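Local coordinates for protein SPD1 nuclease (PDB 2XGR) that is an extracellular, prophage-encoded DNase of Streptococcus pyogenes, an endonuclease of the DNA/RNA non-specific family that probably cleaves DNA with the help of a metal ion, at residues P36-H40 and L211-N216; K52-T57 and S76-L80; L80-E85 and L171-D176; L179-P185 and Q196-V202. Where two conformers were deposited one is given. Residue numbers count along the deposited sequence, not the author numbering.

Interaction 1: P36-H40 and L211-N216; sequences PNVSH and LTIRLN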
# COMPACT_ATOMS: atom_id res chain seq x y z
N PRO A 36 -13.10 12.60 -5.91
CA PRO A 36 -14.51 12.21 -5.94
C PRO A 36 -14.72 10.82 -5.31
O PRO A 36 -13.96 9.87 -5.58
CB PRO A 36 -14.83 12.20 -7.46
CG PRO A 36 -13.53 11.89 -8.12
CD PRO A 36 -12.51 12.64 -7.27
N ASN A 37 -15.76 10.72 -4.49
CA ASN A 37 -16.26 9.40 -4.11
C ASN A 37 -15.28 8.62 -3.28
O ASN A 37 -15.25 7.37 -3.32
CB ASN A 37 -16.70 8.62 -5.36
CG ASN A 37 -17.86 9.30 -6.07
OD1 ASN A 37 -17.83 9.48 -7.29
ND2 ASN A 37 -18.83 9.77 -5.29
N VAL A 38 -14.53 9.33 -2.47
CA VAL A 38 -13.77 8.67 -1.41
C VAL A 38 -14.53 8.84 -0.09
O VAL A 38 -14.87 9.96 0.30
CB VAL A 38 -12.33 9.20 -1.33
CG1 VAL A 38 -11.64 8.73 -0.04
CG2 VAL A 38 -11.56 8.80 -2.61
N SER A 39 -14.85 7.75 0.58
CA SER A 39 -15.74 7.86 1.75
C SER A 39 -15.41 6.71 2.68
O SER A 39 -14.55 5.86 2.36
CB SER A 39 -17.23 7.76 1.25
OG SER A 39 -17.49 6.42 0.74
N HIS A 40 -16.13 6.62 3.80
CA HIS A 40 -16.04 5.42 4.65
C HIS A 40 -17.41 5.19 5.25
O HIS A 40 -18.20 6.12 5.28
CB HIS A 40 -15.01 5.61 5.79
CG HIS A 40 -15.35 6.66 6.80
ND1 HIS A 40 -16.07 6.40 7.95
CD2 HIS A 40 -14.94 7.94 6.90
CE1 HIS A 40 -16.16 7.51 8.68
NE2 HIS A 40 -15.50 8.46 8.04
N LEU A 211 -13.70 1.16 10.17
CA LEU A 211 -14.37 1.95 9.19
C LEU A 211 -14.00 1.43 7.79
O LEU A 211 -12.83 1.44 7.45
CB LEU A 211 -13.91 3.41 9.30
CG LEU A 211 -13.91 3.97 10.74
CD1 LEU A 211 -13.32 5.41 10.82
CD2 LEU A 211 -15.34 3.97 11.36
N THR A 212 -14.98 0.99 7.01
CA THR A 212 -14.65 0.49 5.67
C THR A 212 -14.43 1.67 4.78
O THR A 212 -15.28 2.50 4.65
CB THR A 212 -15.74 -0.43 5.06
OG1 THR A 212 -15.91 -1.48 5.94
CG2 THR A 212 -15.21 -1.06 3.79
N ILE A 213 -13.23 1.73 4.14
CA ILE A 213 -12.88 2.90 3.34
C ILE A 213 -13.10 2.57 1.85
O ILE A 213 -12.65 1.52 1.39
CB ILE A 213 -11.38 3.24 3.55
CG1 ILE A 213 -11.16 3.79 4.97
CG2 ILE A 213 -10.97 4.36 2.49
CD1 ILE A 213 -9.67 3.86 5.50
N ARG A 214 -13.78 3.46 1.12
CA ARG A 214 -14.02 3.24 -0.31
C ARG A 214 -13.26 4.25 -1.13
O ARG A 214 -13.35 5.44 -0.87
CB ARG A 214 -15.55 3.39 -0.63
CG ARG A 214 -16.42 2.57 0.37
CD ARG A 214 -17.11 1.30 -0.14
NE ARG A 214 -18.07 0.88 0.90
CZ ARG A 214 -18.07 -0.30 1.51
NH1 ARG A 214 -17.23 -1.26 1.13
NH2 ARG A 214 -18.94 -0.53 2.51
N LEU A 215 -12.38 3.74 -1.96
CA LEU A 215 -11.57 4.58 -2.83
C LEU A 215 -12.07 4.65 -4.27
O LEU A 215 -11.42 5.33 -5.10
CB LEU A 215 -10.12 4.10 -2.80
CG LEU A 215 -9.54 3.96 -1.38
CD1 LEU A 215 -8.03 3.58 -1.48
CD2 LEU A 215 -9.72 5.27 -0.63
N ASN A 216 -13.27 4.12 -4.52
CA ASN A 216 -13.93 4.19 -5.83
C ASN A 216 -13.27 3.45 -6.99
O ASN A 216 -13.34 3.84 -8.14
CB ASN A 216 -14.28 5.66 -6.22
CG ASN A 216 -15.50 5.71 -7.10
OD1 ASN A 216 -16.51 5.09 -6.73
ND2 ASN A 216 -15.44 6.49 -8.23
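Two backbone hydrogen bonds form the centre of this contact: R214 N donates to S39 O (2.8 Å) and S39 N to R214 O (3.1 Å), making S39 and R214 a hydrogen-bonded antiparallel pair. The next pair, H40 with I213, is non-hydrogen-bonded, and there the backbones close to 4.2 Å between CA atoms, with H40 CA only 3.0 Å from T212 O in a CA-H...O contact. A similar contact joins V38 CA to R214 O (3.3 Å). Beyond the ladder the chains lose strand geometry: N37 and N216, both with positive phi, pack CB against CG at 3.6 Å. Apolar packing is modest, with V38 CG1 at 4.0 Å from L215 CD2 and L211 CD1 over one face of the H40 ring. The contact illustrates how a sheet recruits an N-terminal strand far away in sequence. Strand 39-46 pairs edge to edge, antiparallel, with strand 209-214, while helix 160-173 covers V38, I213 and L215 through R166, L167 and W170.

Interaction 2: K52-T57 and S76-L80; sequences KLLPFT and SHIQL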
# COMPACT_ATOMS: atom_id res chain seq x y z
N LYS A 52 -6.38 -9.52 10.72
CA LYS A 52 -5.54 -8.96 9.67
C LYS A 52 -4.78 -7.70 10.00
O LYS A 52 -3.91 -7.32 9.19
CB LYS A 52 -6.37 -8.67 8.43
CG LYS A 52 -6.99 -9.95 7.82
CD LYS A 52 -7.72 -9.55 6.54
CE LYS A 52 -8.47 -10.77 5.89
NZ LYS A 52 -9.18 -10.38 4.63
N LEU A 53 -5.07 -7.09 11.15
CA LEU A 53 -4.68 -5.69 11.40
C LEU A 53 -3.58 -5.65 12.47
O LEU A 53 -3.32 -6.70 13.17
CB LEU A 53 -5.89 -4.90 11.90
CG LEU A 53 -7.20 -5.14 11.08
CD1 LEU A 53 -8.29 -4.24 11.62
CD2 LEU A 53 -6.86 -4.74 9.62
N LEU A 54 -2.95 -4.50 12.61
CA LEU A 54 -2.05 -4.25 13.78
C LEU A 54 -2.95 -4.02 15.02
O LEU A 54 -4.10 -3.53 14.88
CB LEU A 54 -1.18 -3.03 13.51
CG LEU A 54 -0.11 -3.31 12.46
CD1 LEU A 54 0.60 -2.00 12.16
CD2 LEU A 54 0.88 -4.36 13.00
N PRO A 55 -2.45 -4.39 16.23
CA PRO A 55 -3.24 -4.06 17.45
C PRO A 55 -3.47 -2.54 17.53
O PRO A 55 -2.65 -1.74 17.12
CB PRO A 55 -2.32 -4.53 18.59
CG PRO A 55 -1.59 -5.72 18.02
CD PRO A 55 -1.22 -5.13 16.57
N PHE A 56 -4.64 -2.12 17.98
CA PHE A 56 -4.93 -0.70 18.04
C PHE A 56 -4.47 -0.22 19.42
O PHE A 56 -5.13 -0.48 20.43
CB PHE A 56 -6.40 -0.46 17.92
CG PHE A 56 -6.78 0.98 18.04
CD1 PHE A 56 -6.18 1.93 17.23
CD2 PHE A 56 -7.75 1.38 18.93
CE1 PHE A 56 -6.45 3.27 17.36
CE2 PHE A 56 -8.10 2.74 19.00
CZ PHE A 56 -7.43 3.68 18.19
N THR A 57 -3.36 0.49 19.45
CA THR A 57 -2.74 0.99 20.68
C THR A 57 -2.96 2.50 20.79
O THR A 57 -2.57 3.10 21.78
CB THR A 57 -1.24 0.80 20.69
OG1 THR A 57 -0.67 1.44 19.50
CG2 THR A 57 -0.96 -0.67 20.62
N SER A 76 4.84 -4.97 4.56
CA SER A 76 5.08 -3.77 5.37
C SER A 76 3.67 -3.31 5.86
O SER A 76 2.69 -3.34 5.09
CB SER A 76 5.66 -2.71 4.43
OG SER A 76 5.84 -1.51 5.20
N HIS A 77 3.53 -3.02 7.16
CA HIS A 77 2.22 -2.85 7.79
C HIS A 77 2.27 -1.62 8.68
O HIS A 77 3.15 -1.52 9.57
CB HIS A 77 1.88 -4.08 8.62
CG HIS A 77 0.40 -4.30 8.88
ND1 HIS A 77 -0.56 -3.32 8.87
CD2 HIS A 77 -0.22 -5.44 9.27
CE1 HIS A 77 -1.76 -3.88 9.16
NE2 HIS A 77 -1.55 -5.16 9.44
N ILE A 78 1.43 -0.62 8.40
CA ILE A 78 1.46 0.61 9.20
C ILE A 78 0.11 0.87 9.84
O ILE A 78 -0.96 0.47 9.31
CB ILE A 78 1.94 1.78 8.28
CG1 ILE A 78 2.37 3.03 9.09
CG2 ILE A 78 0.86 2.15 7.19
CD1 ILE A 78 3.14 4.08 8.17
N GLN A 79 0.13 1.58 10.96
CA GLN A 79 -1.13 2.08 11.50
C GLN A 79 -0.83 3.52 11.95
O GLN A 79 0.11 3.74 12.73
CB GLN A 79 -1.62 1.13 12.62
CG GLN A 79 -3.06 1.49 13.03
CD GLN A 79 -3.60 0.58 14.07
OE1 GLN A 79 -3.76 1.00 15.23
NE2 GLN A 79 -3.85 -0.70 13.70
N LEU A 80 -1.50 4.49 11.31
CA LEU A 80 -1.06 5.90 11.52
C LEU A 80 -2.24 6.85 11.44
O LEU A 80 -3.31 6.49 10.87
CB LEU A 80 0.06 6.30 10.50
CG LEU A 80 -0.44 6.71 9.08
CD1 LEU A 80 0.62 7.53 8.31
CD2 LEU A 80 -0.89 5.39 8.24
O HOH W 1 -2.59 2.29 17.05
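A loop without regular secondary structure can be held to a strand by the strand's side chains, with no backbone ladder, as K52-T57 is to S76-L80. Every second residue of the strand, H77 and Q79, points toward the loop, each with chi1 near 180°, so that both side chains extend to main-chain acceptors. H77 NE2 donates to K52 O at 3.2 Å, and Q79 NE2 to L54 O at 3.1 Å. L54, in the m,t rotamer, fits between these two reaching side chains: its CG stands 3.6 Å from the centroid of the H77 ring and almost on the ring normal, a CH-pi contact, while its CB lies 3.5 Å from Q79 NE2. L54 CD1 descends further, to 3.7 Å from I78 C of the strand backbone. The other end of the Q79 amide faces F56, whose t rotamer brings the ring edge to the oxygen, with F56 CD1 and Q79 OE1 3.3 Å apart. That oxygen also takes a hydrogen bond from water 1 (2.5 Å), which accepts one from T57 N (3.1 Å). Q79 NE2 has a second acceptor in D180 OD2, which also receives L54 N. Strand 76-80 lies between strands 61-64 and 178-186 in the antiparallel sheet, and the loop crosses its H77 and Q79 face, with L53 reaching Q200 and V202 of strand 196-204.

Interaction 3: L80-E85 and L171-D176; sequences LQDRHE and LALHPD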
# COMPACT_ATOMS: atom_id res chain seq x y z
N LEU A 80 -1.50 4.49 11.31
CA LEU A 80 -1.06 5.90 11.52
C LEU A 80 -2.24 6.85 11.44
O LEU A 80 -3.31 6.49 10.87
CB LEU A 80 0.06 6.30 10.50
CG LEU A 80 -0.44 6.71 9.08
CD1 LEU A 80 0.62 7.53 8.31
CD2 LEU A 80 -0.89 5.39 8.24
N GLN A 81 -2.02 8.07 11.95
CA GLN A 81 -2.86 9.23 11.60
C GLN A 81 -2.15 10.18 10.67
O GLN A 81 -0.93 10.14 10.49
CB GLN A 81 -3.27 10.00 12.90
CG GLN A 81 -3.95 9.09 13.95
CD GLN A 81 -4.25 9.92 15.20
OE1 GLN A 81 -3.33 10.47 15.78
NE2 GLN A 81 -5.50 9.98 15.61
N ASP A 82 -2.93 11.15 10.16
CA ASP A 82 -2.42 12.15 9.24
C ASP A 82 -1.20 12.85 9.87
O ASP A 82 -0.18 13.06 9.19
CB ASP A 82 -3.49 13.20 8.98
CG ASP A 82 -2.99 14.34 8.07
OD1 ASP A 82 -2.70 14.12 6.92
OD2 ASP A 82 -2.82 15.45 8.56
N ARG A 83 -1.26 13.03 11.20
CA ARG A 83 -0.18 13.81 11.88
C ARG A 83 1.16 13.13 11.85
O ARG A 83 2.21 13.75 12.12
CB ARG A 83 -0.52 14.08 13.36
CG ARG A 83 -0.58 12.86 14.25
CD ARG A 83 -1.30 13.21 15.56
NE ARG A 83 -2.73 13.52 15.30
CZ ARG A 83 -3.64 13.80 16.23
NH1 ARG A 83 -3.28 13.89 17.50
NH2 ARG A 83 -4.92 14.01 15.90
N HIS A 84 1.14 11.81 11.60
CA HIS A 84 2.38 11.04 11.66
C HIS A 84 3.11 10.92 10.34
O HIS A 84 4.19 10.33 10.31
CB HIS A 84 2.12 9.64 12.13
CG HIS A 84 1.35 9.53 13.40
ND1 HIS A 84 1.88 9.92 14.63
CD2 HIS A 84 0.14 8.99 13.65
CE1 HIS A 84 0.96 9.74 15.57
NE2 HIS A 84 -0.09 9.12 15.01
N GLU A 85 2.54 11.46 9.27
CA GLU A 85 3.09 11.30 7.96
C GLU A 85 4.41 12.04 7.84
O GLU A 85 4.62 12.94 8.55
CB GLU A 85 2.14 11.84 6.87
CG GLU A 85 0.93 11.02 6.61
CD GLU A 85 0.12 11.45 5.38
OE1 GLU A 85 0.47 12.41 4.76
OE2 GLU A 85 -0.92 10.88 5.12
N LEU A 171 -7.20 10.30 5.29
CA LEU A 171 -6.56 10.61 6.54
C LEU A 171 -6.61 12.10 6.87
O LEU A 171 -6.91 12.47 8.02
CB LEU A 171 -5.09 10.16 6.51
CG LEU A 171 -4.83 8.74 6.82
CD1 LEU A 171 -3.29 8.47 6.68
CD2 LEU A 171 -5.35 8.34 8.29
N ALA A 172 -6.34 12.94 5.87
CA ALA A 172 -6.28 14.40 6.10
C ALA A 172 -7.70 14.93 6.49
O ALA A 172 -7.85 15.88 7.31
CB ALA A 172 -5.81 15.10 4.85
N LEU A 173 -8.74 14.31 5.92
CA LEU A 173 -10.13 14.73 6.20
C LEU A 173 -10.60 14.25 7.54
O LEU A 173 -11.61 14.74 8.06
CB LEU A 173 -11.07 14.17 5.12
CG LEU A 173 -10.95 14.95 3.81
CD1 LEU A 173 -11.60 14.13 2.66
CD2 LEU A 173 -11.61 16.36 3.97
N HIS A 174 -9.92 13.25 8.10
CA HIS A 174 -10.36 12.65 9.36
C HIS A 174 -9.19 12.56 10.35
O HIS A 174 -8.71 11.45 10.65
CB HIS A 174 -10.93 11.21 9.12
CG HIS A 174 -12.10 11.17 8.18
ND1 HIS A 174 -11.96 11.03 6.82
CD2 HIS A 174 -13.43 11.40 8.40
CE1 HIS A 174 -13.13 11.19 6.23
NE2 HIS A 174 -14.04 11.40 7.16
N PRO A 175 -8.65 13.71 10.79
CA PRO A 175 -7.37 13.74 11.48
C PRO A 175 -7.36 12.99 12.80
O PRO A 175 -6.28 12.75 13.34
CB PRO A 175 -7.11 15.24 11.71
CG PRO A 175 -8.52 15.87 11.72
CD PRO A 175 -9.22 15.09 10.62
N ASP A 176 -8.55 12.66 13.35
CA ASP A 176 -8.59 11.91 14.57
C ASP A 176 -8.68 10.41 14.36
O ASP A 176 -8.58 9.66 15.34
CB ASP A 176 -9.76 12.39 15.45
CG ASP A 176 -9.58 13.84 15.95
OD1 ASP A 176 -8.47 14.20 16.45
OD2 ASP A 176 -10.52 14.64 15.72
O HOH W 2 -6.46 11.70 17.83
O HOH W 3 -5.82 10.90 10.47
O HOH W 4 -5.65 17.14 8.39
O HOH W 5 -3.78 13.56 12.44
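L171, in the last turn of helix 160-173, makes the broadest contact of its segment. Its CD1 meets L80 CG at 4.1 Å and E85 OE2 at 3.7 Å, its CD2 approaches L80 O at 3.8 Å, and its carbonyl O lies 3.6 Å from D82 CB. A172 takes part through its carbonyl: water 4 donates to A172 O (2.8 Å) and, weakly, to D82 OD2 (3.3 Å). The helix ends at L173; H174 is the first residue to leave helical angles, though H174 N still donates to L171 O at 3.1 Å. Opposed to this C-terminus is a short 3-10 segment, 82-84, held by H84 N to Q81 O (2.9 Å) and E85 N to D82 O (3.2 Å); the contact thus joins a helix end to the turn after strand 76-80. Water 3 spans the gap, 2.9 Å from D82 N, from which it accepts, and 2.9 Å from H174 O, to which it can donate. P175 offers its carbonyl to R83, whose NH2 donates to P175 O at 3.2 Å, and water 5 links the same oxygen (2.8 Å) to R83 N (2.9 Å) and R83 NE (3.0 Å). D176 adds a salt bridge of 3.6 Å from its OD1 to R83 NH2, while its carbonyl O accepts a weak hydrogen bond from Q81 NE2 at 3.1 Å.

Interaction 4: L179-P185 and Q196-V202; sequences LDYKVTP and QIELQYV
Strands 179-185 and 196-202 are the antiparallel arms of a beta hairpin in the main sheet of this His-Me finger protein, where strand 178-186 also pairs with strand 76-80. Their axes approach to 4.6 Å, with 164° between N-to-C directions, and both strands stay extended (phi -77° to -158°, psi 119° to 157°). D180-V202, K182-Q200 and T184-E198 are hydrogen-bonded pairs, CA atoms 5.0 to 5.6 Å apart; Y181-Y201, V183-L199 and P185-I197 are non-hydrogen-bonded, at 4.4 to 4.7 Å. The bonds are D180 N to V202 O 2.9 Å and V202 N to D180 O 3.1 Å; K182 N to Q200 O 2.9 Å and Q200 N to K182 O 2.8 Å; T184 N to E198 O 2.9 Å and E198 N to T184 O 2.8 Å. One face is mainly apolar: V183 (t) places CG1 3.3 Å from I197 CG2, and Y181 (chi1 t) sets CE1 4.1 Å from L199 CB and CD1 4.1 Å from Y201 CB. M160 and Y163 pack on L199. The other face carries D180, K182, E198 and Q200, all chi1 t, with T184 (m) and V202 (p). D180 OD2 accepts a hydrogen bond from Q79 NE2, and Q200 NE2 donates one to K52 O. Water 6 accepts from Q200 NE2 at 2.8 Å and lies 2.7 Å from D180 OD1, to which it can donate.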
# COMPACT_ATOMS: atom_id res chain seq x y z
N LEU A 179 -5.53 5.00 9.95
CA LEU A 179 -5.50 4.08 8.81
C LEU A 179 -4.64 2.90 9.19
O LEU A 179 -3.48 3.07 9.65
CB LEU A 179 -4.87 4.82 7.64
CG LEU A 179 -4.52 3.90 6.43
CD1 LEU A 179 -5.82 3.21 5.83
CD2 LEU A 179 -3.75 4.70 5.34
N ASP A 180 -5.17 1.68 9.00
CA ASP A 180 -4.33 0.50 9.13
C ASP A 180 -4.13 0.04 7.69
O ASP A 180 -5.10 -0.25 6.96
CB ASP A 180 -5.07 -0.58 9.98
CG ASP A 180 -4.26 -1.87 10.12
OD1 ASP A 180 -4.09 -2.58 9.13
OD2 ASP A 180 -3.72 -2.10 11.25
N TYR A 181 -2.87 -0.11 7.28
CA TYR A 181 -2.62 -0.35 5.88
C TYR A 181 -1.44 -1.32 5.75
O TYR A 181 -0.34 -1.08 6.27
CB TYR A 181 -2.26 1.04 5.23
CG TYR A 181 -1.78 1.03 3.78
CD1 TYR A 181 -2.41 0.25 2.78
CD2 TYR A 181 -0.68 1.79 3.40
CE1 TYR A 181 -1.94 0.27 1.44
CE2 TYR A 181 -0.19 1.80 2.05
CZ TYR A 181 -0.85 1.05 1.09
OH TYR A 181 -0.41 1.12 -0.20
N LYS A 182 -1.68 -2.44 5.05
CA LYS A 182 -0.66 -3.49 4.93
C LYS A 182 -0.44 -3.71 3.44
O LYS A 182 -1.42 -3.82 2.68
CB LYS A 182 -1.18 -4.79 5.59
CG LYS A 182 -0.04 -5.84 5.61
CD LYS A 182 -0.58 -7.21 6.16
CE LYS A 182 0.57 -8.21 6.25
NZ LYS A 182 -0.06 -9.49 6.77
N VAL A 183 0.83 -3.74 3.02
CA VAL A 183 1.18 -4.01 1.63
C VAL A 183 2.02 -5.29 1.60
O VAL A 183 3.06 -5.41 2.26
CB VAL A 183 1.94 -2.80 1.00
CG1 VAL A 183 2.31 -3.13 -0.49
CG2 VAL A 183 1.03 -1.52 1.12
N THR A 184 1.51 -6.28 0.87
CA THR A 184 2.19 -7.64 0.82
C THR A 184 2.52 -8.05 -0.60
O THR A 184 1.58 -8.15 -1.46
CB THR A 184 1.23 -8.73 1.43
OG1 THR A 184 0.74 -8.34 2.72
CG2 THR A 184 1.90 -10.12 1.45
N PRO A 185 3.81 -8.26 -0.90
CA PRO A 185 4.19 -8.74 -2.23
C PRO A 185 3.87 -10.23 -2.30
O PRO A 185 4.04 -10.93 -1.28
CB PRO A 185 5.69 -8.44 -2.31
CG PRO A 185 6.22 -8.50 -0.84
CD PRO A 185 4.96 -7.98 -0.03
N GLN A 196 2.47 -9.91 -8.04
CA GLN A 196 1.34 -9.11 -7.60
C GLN A 196 1.70 -8.42 -6.30
O GLN A 196 2.58 -8.84 -5.55
CB GLN A 196 0.07 -9.97 -7.32
CG GLN A 196 -0.43 -10.68 -8.56
CD GLN A 196 -1.49 -11.67 -8.22
OE1 GLN A 196 -1.46 -12.31 -7.16
NE2 GLN A 196 -2.48 -11.78 -9.10
N ILE A 197 0.99 -7.31 -6.01
CA ILE A 197 1.08 -6.70 -4.67
C ILE A 197 -0.32 -6.56 -4.11
O ILE A 197 -1.24 -6.13 -4.83
CB ILE A 197 1.68 -5.21 -4.80
CG1 ILE A 197 3.04 -5.25 -5.52
CG2 ILE A 197 1.75 -4.51 -3.41
CD1 ILE A 197 4.22 -5.84 -4.72
N GLU A 198 -0.49 -6.93 -2.84
CA GLU A 198 -1.80 -6.85 -2.18
C GLU A 198 -1.82 -5.62 -1.27
O GLU A 198 -0.98 -5.55 -0.36
CB GLU A 198 -1.94 -8.07 -1.26
CG GLU A 198 -3.26 -8.12 -0.55
CD GLU A 198 -3.33 -9.16 0.57
OE1 GLU A 198 -3.87 -10.25 0.27
OE2 GLU A 198 -2.95 -8.88 1.75
N LEU A 199 -2.76 -4.68 -1.49
CA LEU A 199 -2.94 -3.57 -0.61
C LEU A 199 -4.15 -3.87 0.25
O LEU A 199 -5.22 -4.11 -0.27
CB LEU A 199 -3.31 -2.29 -1.46
CG LEU A 199 -2.14 -1.67 -2.26
CD1 LEU A 199 -1.74 -2.57 -3.48
CD2 LEU A 199 -2.57 -0.28 -2.77
N GLN A 200 -4.02 -3.71 1.58
CA GLN A 200 -5.11 -4.04 2.52
C GLN A 200 -5.33 -2.85 3.44
O GLN A 200 -4.37 -2.36 4.07
CB GLN A 200 -4.68 -5.25 3.42
CG GLN A 200 -5.76 -5.64 4.40
CD GLN A 200 -5.20 -6.60 5.39
OE1 GLN A 200 -5.04 -7.79 5.08
NE2 GLN A 200 -4.72 -6.06 6.55
N TYR A 201 -6.54 -2.32 3.49
CA TYR A 201 -6.71 -1.12 4.29
C TYR A 201 -8.08 -1.06 4.97
O TYR A 201 -9.09 -1.57 4.44
CB TYR A 201 -6.49 0.19 3.44
CG TYR A 201 -7.22 0.19 2.12
CD1 TYR A 201 -8.55 0.61 2.02
CD2 TYR A 201 -6.57 -0.25 0.95
CE1 TYR A 201 -9.20 0.68 0.74
CE2 TYR A 201 -7.26 -0.20 -0.31
CZ TYR A 201 -8.54 0.31 -0.38
OH TYR A 201 -9.16 0.32 -1.63
N VAL A 202 -8.08 -0.42 6.13
CA VAL A 202 -9.35 -0.17 6.85
C VAL A 202 -9.07 1.00 7.77
O VAL A 202 -7.88 1.24 8.11
CB VAL A 202 -9.79 -1.38 7.62
CG1 VAL A 202 -8.77 -1.68 8.78
CG2 VAL A 202 -11.27 -1.22 8.23
O HOH W 6 -5.19 -3.34 6.75
O HOH W 7 -0.94 -10.19 3.77
O HOH W 8 -1.46 -6.85 2.44

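The four contacts show that chemistry follows the elements joined: ladders between strands, side-chain bonds where a loop or helix end is involved. Interaction 4 lies about 5 Å from the chain centre and is a buried hairpin with six consecutive bridges; interactions 1, 2 and 3 are partly buried, their centres 13 to 16 Å out. Interaction 1 pairs strands of the same sheet but has a single hydrogen-bonded pair. Interaction 2 reaches that sheet too, I78 N lying 2.8 Å from Y181 O, a probable hydrogen bond. Interaction 3 adds a salt bridge and four bridging waters, and shares L80 with interaction 2. H40 NE2 packs 3.4 Å from H174 NE2, joining interactions 1 and 3.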